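Local coordinates for tryptophan decarboxylase 1 (PDB 6KHO) that catalyses the pyridoxal-phosphate-dependent decarboxylation of L-tryptophan to tryptamine and of 5-hydroxy-L-tryptophan to serotonin in rice, at the interface of chains A and B. Coordinates in Å, arbitrary orientation; residue numbers count along the deposited sequence, not the author numbering. Chains: chain A/B, Tryptophan decarboxylase 1.

The interface of chains A and B. Residues chain A 34-35, 38, 117; chain B 38, 41, 117.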
loop_
_atom_site.group_PDB
_atom_site.type_symbol
_atom_site.label_atom_id
_atom_site.label_comp_id
_atom_site.label_asym_id
_atom_site.label_seq_id
_atom_site.Cartn_x
_atom_site.Cartn_y
_atom_site.Cartn_z
ATOM N N LEU A 34 20.499 2.020 13.123
ATOM C CA LEU A 34 20.586 1.359 11.821
ATOM C C LEU A 34 21.756 0.381 11.758
ATOM O O LEU A 34 21.644 -0.674 11.119
ATOM C CB LEU A 34 20.674 2.399 10.697
ATOM C CG LEU A 34 19.387 3.216 10.507
ATOM C CD1 LEU A 34 19.495 4.141 9.304
ATOM C CD2 LEU A 34 18.144 2.322 10.350
ATOM N N HIS A 35 22.882 0.698 12.419
ATOM C CA HIS A 35 23.992 -0.252 12.458
ATOM C C HIS A 35 23.590 -1.527 13.188
ATOM O O HIS A 35 23.969 -2.633 12.785
ATOM C CB HIS A 35 25.225 0.388 13.123
ATOM C CG HIS A 35 25.994 1.287 12.203
ATOM N ND1 HIS A 35 25.919 1.183 10.829
ATOM C CD2 HIS A 35 26.853 2.303 12.454
ATOM C CE1 HIS A 35 26.692 2.099 10.274
ATOM N NE2 HIS A 35 27.269 2.793 11.237
ATOM N N VAL A 38 21.469 -3.515 10.874
ATOM C CA VAL A 38 22.246 -4.190 9.835
ATOM C C VAL A 38 22.938 -5.423 10.401
ATOM O O VAL A 38 23.006 -6.472 9.745
ATOM C CB VAL A 38 23.254 -3.221 9.191
ATOM C CG1 VAL A 38 24.243 -3.973 8.310
ATOM C CG2 VAL A 38 22.520 -2.148 8.375
ATOM N N LEU A 117 15.427 1.164 2.222
ATOM C CA LEU A 117 15.908 1.873 3.406
ATOM C C LEU A 117 16.088 3.361 3.124
ATOM O O LEU A 117 15.667 4.215 3.916
ATOM C CB LEU A 117 17.220 1.241 3.880
ATOM C CG LEU A 117 18.124 1.971 4.872
ATOM C CD1 LEU A 117 17.424 2.222 6.198
ATOM C CD2 LEU A 117 19.413 1.161 5.072
ATOM N N VAL B 38 23.339 3.571 4.949
ATOM C CA VAL B 38 23.282 4.236 6.250
ATOM C C VAL B 38 24.142 5.492 6.236
ATOM O O VAL B 38 23.764 6.529 6.804
ATOM C CB VAL B 38 23.696 3.273 7.382
ATOM C CG1 VAL B 38 23.870 4.041 8.709
ATOM C CG2 VAL B 38 22.666 2.172 7.549
ATOM N N ILE B 41 22.247 8.165 4.494
ATOM C CA ILE B 41 21.152 8.674 5.322
ATOM C C ILE B 41 21.679 9.617 6.398
ATOM O O ILE B 41 21.110 10.692 6.641
ATOM C CB ILE B 41 20.364 7.502 5.935
ATOM C CG1 ILE B 41 19.525 6.815 4.847
ATOM C CG2 ILE B 41 19.457 8.012 7.061
ATOM C CD1 ILE B 41 19.059 5.409 5.209
ATOM N N LEU B 117 13.476 -1.342 7.859
ATOM C CA LEU B 117 14.626 -2.015 7.264
ATOM C C LEU B 117 14.641 -3.497 7.620
ATOM O O LEU B 117 14.933 -4.345 6.773
ATOM C CB LEU B 117 15.919 -1.342 7.739
ATOM C CG LEU B 117 17.221 -2.124 7.558
ATOM C CD1 LEU B 117 17.465 -2.385 6.089
ATOM C CD2 LEU B 117 18.426 -1.381 8.178
#
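A:Leu117 meets B:Ile41 and B:Leu117 in the apolar core of a helix-to-helix patch that belongs to the homodimer interface of this group II, pyridoxal-phosphate-dependent decarboxylase. Helices 27-47 and 110-122 of both subunits contribute, and each contact has a twin related by the two-fold axis. The patch centre lies about 30 Å from the proton donor A:Tyr359. The packing is tightest where the terminal methyl CD1 of B:Ile41 reaches the branch carbon CG of A:Leu117 at 3.6 Å and also touches its CD1 methyl at 3.7 Å. An extended outer chain (chi2 162°) carries that methyl forward from helix 27-47, so that it meets the leucine fork at its base and along one prong. The other prong, A:Leu117 CD2, faces its symmetry mate: it lies 4.1 Å from B:Leu117 CD2, and CD1 of the same B-chain fork is almost as near. Both leucines hold CG anti to the backbone N (chi1 165° for A:Leu117), which turns the two forks towards each other near the axis. An alanine in place of A:Leu117 would probably take away the fork that B:Ile41 CD1 and B:Leu117 pack against and open a gap beside the axis. About one turn earlier on helix 27-47, B:Val38 divides its two methyls between neighbouring residues of chain A. Its CG2 packs 3.7 Å from A:Leu34 CB, near the root of that side chain, while CG1 approaches A:His35 CE1 at 3.8 Å. This second methyl stands above the imidazole plane but is displaced outward past the ND1-CE1 side, so it is not centred over the ring. Within this patch A:His35 forms the looser edge, with 11 Å² hidden by the partner against 45 Å² for B:Val38. A:Val38, the twin of B:Val38, touches the patch more lightly here, its CG2 lying 4.2 Å from B:Leu117 CD2.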